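Local coordinates for Mgp-operon protein 3 (Mycoplasma pneumoniae, PDB 6RJ1) that probably acts in cell adhesion, as the P40/P90 partner of the P1 adhesin at the surface of this human pathogen, at residues A[112-117]-A[128-134]. Numbering follows the deposited sequence.
Sequences ASYVLI and FERKIKL
Tyr114 lies across the neighbouring strand between Lys131 and Lys133, and shows how an aromatic ring on one strand of a hairpin can be packed by aliphatic chains from the other. From Lys131 CB, which touches Tyr114 CD1 and Leu116 CD2, the chain runs along the ring: CG meets CD1 and CE1, CD stands over one face at 3.9 Å from the ring centroid in a CH-pi contact, and CE reaches CE1 and CZ. The bend at chi4 (-83°) then turns NZ, 5.5 Å from the centroid of the Tyr114 ring, into a long and at most weakly attractive cation-pi position. Lys133 comes from the other side of the ring plane, near the rim: its CB and CG lie against Tyr114 CE1 and its CD beside Tyr114 OH, before CE rests on Ala112 CB and NZ forms a salt bridge with Asp110. On the face of Val115, Ile117 and Ile132 an apolar cluster forms: Ile132 CD1 packs 3.8 Å from Ile117 CG1, and Val115 CG2 meets Leu134 CD2, beside Val467 of strand 464-468. Between these faces the backbones pair antiparallel: Val115 N donates to Ile132 O at 3.0 Å and Ile132 N to Val115 O at 2.9 Å, both nearly straight (168°). At the Ile117 end the pattern breaks: Ile117 O accepts Glu129 N at 2.8 Å and, weakly, Arg130 N at 3.4 Å. Glu129 and Arg130 thus both face Ile117, a classic beta bulge in the hairpin of strands 114-121 and 125-135, which lie between strands 52-59 and 487-492 in an eight-stranded mixed sheet.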
ATOM      1  N   ALA A 112     -21.658   4.870  -8.984  1.00 68.82           N
ATOM      2  CA  ALA A 112     -20.957   3.898  -8.146  1.00 67.52           C
ATOM      3  C   ALA A 112     -20.207   2.893  -9.015  1.00 70.41           C
ATOM      4  O   ALA A 112     -20.583   2.658 -10.165  1.00 70.24           O
ATOM      5  CB  ALA A 112     -21.953   3.163  -7.267  1.00 68.04           C
ATOM      6  N   SER A 113     -19.160   2.285  -8.463  1.00 65.85           N
ATOM      7  CA  SER A 113     -18.400   1.263  -9.164  1.00 64.89           C
ATOM      8  C   SER A 113     -19.194  -0.043  -9.255  1.00 69.47           C
ATOM      9  O   SER A 113     -20.014  -0.346  -8.383  1.00 68.77           O
ATOM     10  CB  SER A 113     -17.071   1.029  -8.470  1.00 66.24           C
ATOM     11  OG  SER A 113     -16.315   2.228  -8.447  1.00 71.81           O
ATOM     12  N   TYR A 114     -18.969  -0.800 -10.329  1.00 67.31           N
ATOM     13  CA  TYR A 114     -19.663  -2.065 -10.539  1.00 67.36           C
ATOM     14  C   TYR A 114     -18.728  -3.197 -10.869  1.00 70.06           C
ATOM     15  O   TYR A 114     -17.668  -2.992 -11.465  1.00 69.01           O
ATOM     16  CB  TYR A 114     -20.697  -1.949 -11.675  1.00 68.55           C
ATOM     17  CG  TYR A 114     -21.948  -1.199 -11.297  1.00 70.78           C
ATOM     18  CD1 TYR A 114     -23.020  -1.850 -10.689  1.00 72.62           C
ATOM     19  CD2 TYR A 114     -22.078   0.160 -11.569  1.00 71.80           C
ATOM     20  CE1 TYR A 114     -24.179  -1.161 -10.338  1.00 72.30           C
ATOM     21  CE2 TYR A 114     -23.228   0.862 -11.219  1.00 72.62           C
ATOM     22  CZ  TYR A 114     -24.279   0.199 -10.604  1.00 79.72           C
ATOM     23  OH  TYR A 114     -25.412   0.900 -10.255  1.00 81.20           O
ATOM     24  N   VAL A 115     -19.152  -4.403 -10.486  1.00 66.59           N
ATOM     25  CA  VAL A 115     -18.527  -5.663 -10.845  1.00 66.31           C
ATOM     26  C   VAL A 115     -19.512  -6.202 -11.877  1.00 70.55           C
ATOM     27  O   VAL A 115     -20.705  -6.333 -11.571  1.00 70.72           O
ATOM     28  CB  VAL A 115     -18.316  -6.630  -9.650  1.00 69.87           C
ATOM     29  CG1 VAL A 115     -18.029  -8.048 -10.132  1.00 69.60           C
ATOM     30  CG2 VAL A 115     -17.197  -6.140  -8.747  1.00 69.38           C
ATOM     31  N   LEU A 116     -19.040  -6.421 -13.113  1.00 65.70           N
ATOM     32  CA  LEU A 116     -19.882  -6.898 -14.210  1.00 64.66           C
ATOM     33  C   LEU A 116     -19.624  -8.365 -14.480  1.00 70.32           C
ATOM     34  O   LEU A 116     -18.468  -8.790 -14.517  1.00 70.94           O
ATOM     35  CB  LEU A 116     -19.654  -6.082 -15.493  1.00 63.89           C
ATOM     36  CG  LEU A 116     -19.464  -4.578 -15.349  1.00 67.65           C
ATOM     37  CD1 LEU A 116     -18.983  -3.989 -16.624  1.00 67.74           C
ATOM     38  CD2 LEU A 116     -20.736  -3.891 -14.925  1.00 68.82           C
ATOM     39  N   ILE A 117     -20.703  -9.133 -14.677  1.00 66.72           N
ATOM     40  CA  ILE A 117     -20.643 -10.561 -14.963  1.00 67.23           C
ATOM     41  C   ILE A 117     -21.127 -10.787 -16.394  1.00 73.64           C
ATOM     42  O   ILE A 117     -22.198 -10.303 -16.784  1.00 72.89           O
ATOM     43  CB  ILE A 117     -21.465 -11.390 -13.931  1.00 70.52           C
ATOM     44  CG1 ILE A 117     -21.124 -11.020 -12.457  1.00 70.90           C
ATOM     45  CG2 ILE A 117     -21.358 -12.904 -14.177  1.00 71.42           C
ATOM     46  CD1 ILE A 117     -19.646 -11.241 -11.950  1.00 77.53           C
ATOM     47  N   PHE A 128     -23.903  -9.959 -21.603  1.00 79.59           N
ATOM     48  CA  PHE A 128     -23.977  -9.367 -20.266  1.00 78.25           C
ATOM     49  C   PHE A 128     -25.013 -10.111 -19.414  1.00 82.91           C
ATOM     50  O   PHE A 128     -26.149 -10.293 -19.855  1.00 83.89           O
ATOM     51  CB  PHE A 128     -24.269  -7.849 -20.343  1.00 79.16           C
ATOM     52  CG  PHE A 128     -24.515  -7.160 -19.016  1.00 79.92           C
ATOM     53  CD1 PHE A 128     -23.459  -6.873 -18.154  1.00 81.46           C
ATOM     54  CD2 PHE A 128     -25.802  -6.800 -18.628  1.00 81.65           C
ATOM     55  CE1 PHE A 128     -23.686  -6.252 -16.928  1.00 82.02           C
ATOM     56  CE2 PHE A 128     -26.028  -6.174 -17.399  1.00 83.76           C
ATOM     57  CZ  PHE A 128     -24.969  -5.900 -16.561  1.00 81.62           C
ATOM     58  N   GLU A 129     -24.609 -10.574 -18.222  1.00 78.82           N
ATOM     59  CA  GLU A 129     -25.509 -11.281 -17.310  1.00 78.09           C
ATOM     60  C   GLU A 129     -26.087 -10.319 -16.287  1.00 78.58           C
ATOM     61  O   GLU A 129     -27.289 -10.084 -16.287  1.00 77.94           O
ATOM     62  CB  GLU A 129     -24.793 -12.440 -16.593  1.00 80.02           C
ATOM     63  CG  GLU A 129     -24.603 -13.676 -17.436  1.00 95.04           C
ATOM     64  CD  GLU A 129     -24.984 -14.972 -16.745  1.00127.89           C
ATOM     65  OE1 GLU A 129     -24.407 -15.282 -15.673  1.00119.01           O
ATOM     66  OE2 GLU A 129     -25.864 -15.681 -17.283  1.00130.77           O
ATOM     67  N   ARG A 130     -25.229  -9.767 -15.410  1.00 73.58           N
ATOM     68  CA  ARG A 130     -25.634  -8.864 -14.336  1.00 72.73           C
ATOM     69  C   ARG A 130     -24.497  -7.978 -13.823  1.00 74.17           C
ATOM     70  O   ARG A 130     -23.330  -8.217 -14.137  1.00 73.66           O
ATOM     71  CB  ARG A 130     -26.272  -9.664 -13.171  1.00 73.58           C
ATOM     72  CG  ARG A 130     -25.386 -10.763 -12.562  1.00 84.50           C
ATOM     73  CD  ARG A 130     -26.084 -11.530 -11.458  1.00100.52           C
ATOM     74  NE  ARG A 130     -26.450 -10.652 -10.343  1.00117.91           N
ATOM     75  CZ  ARG A 130     -27.678 -10.538  -9.846  1.00132.98           C
ATOM     76  NH1 ARG A 130     -27.920  -9.699  -8.851  1.00124.26           N
ATOM     77  NH2 ARG A 130     -28.675 -11.265 -10.340  1.00112.91           N
ATOM     78  N   LYS A 131     -24.857  -6.952 -13.030  1.00 69.56           N
ATOM     79  CA  LYS A 131     -23.929  -6.024 -12.378  1.00 68.14           C
ATOM     80  C   LYS A 131     -24.189  -5.951 -10.875  1.00 71.40           C
ATOM     81  O   LYS A 131     -25.345  -5.957 -10.446  1.00 71.32           O
ATOM     82  CB  LYS A 131     -23.902  -4.630 -13.047  1.00 69.55           C
ATOM     83  CG  LYS A 131     -25.220  -3.856 -13.080  1.00 76.56           C
ATOM     84  CD  LYS A 131     -25.026  -2.481 -13.717  1.00 80.60           C
ATOM     85  CE  LYS A 131     -26.160  -1.521 -13.436  1.00 87.93           C
ATOM     86  NZ  LYS A 131     -27.299  -1.705 -14.373  1.00104.65           N
ATOM     87  N   ILE A 132     -23.110  -5.949 -10.079  1.00 67.93           N
ATOM     88  CA  ILE A 132     -23.172  -5.879  -8.616  1.00 67.23           C
ATOM     89  C   ILE A 132     -22.576  -4.536  -8.193  1.00 71.86           C
ATOM     90  O   ILE A 132     -21.400  -4.262  -8.464  1.00 72.49           O
ATOM     91  CB  ILE A 132     -22.478  -7.099  -7.919  1.00 69.67           C
ATOM     92  CG1 ILE A 132     -23.035  -8.453  -8.424  1.00 69.05           C
ATOM     93  CG2 ILE A 132     -22.563  -7.012  -6.388  1.00 70.14           C
ATOM     94  CD1 ILE A 132     -22.096  -9.231  -9.270  1.00 68.26           C
ATOM     95  N   LYS A 133     -23.399  -3.696  -7.554  1.00 67.15           N
ATOM     96  CA  LYS A 133     -23.003  -2.376  -7.076  1.00 66.12           C
ATOM     97  C   LYS A 133     -22.068  -2.495  -5.877  1.00 68.81           C
ATOM     98  O   LYS A 133     -22.279  -3.328  -4.994  1.00 68.91           O
ATOM     99  CB  LYS A 133     -24.252  -1.578  -6.699  1.00 68.10           C
ATOM    100  CG  LYS A 133     -24.096  -0.074  -6.756  1.00 73.92           C
ATOM    101  CD  LYS A 133     -25.458   0.526  -6.540  1.00 80.15           C
ATOM    102  CE  LYS A 133     -25.473   2.021  -6.593  1.00 86.71           C
ATOM    103  NZ  LYS A 133     -25.177   2.611  -5.265  1.00 91.87           N
ATOM    104  N   LEU A 134     -21.026  -1.667  -5.851  1.00 63.27           N
ATOM    105  CA  LEU A 134     -20.070  -1.667  -4.752  1.00 60.53           C
ATOM    106  C   LEU A 134     -20.448  -0.529  -3.831  1.00 64.37           C
ATOM    107  O   LEU A 134     -20.004   0.604  -4.000  1.00 64.75           O
ATOM    108  CB  LEU A 134     -18.626  -1.554  -5.263  1.00 59.33           C
ATOM    109  CG  LEU A 134     -18.139  -2.654  -6.212  1.00 61.68           C
ATOM    110  CD1 LEU A 134     -16.748  -2.355  -6.693  1.00 60.70           C
ATOM    111  CD2 LEU A 134     -18.208  -4.044  -5.563  1.00 61.25           C
TER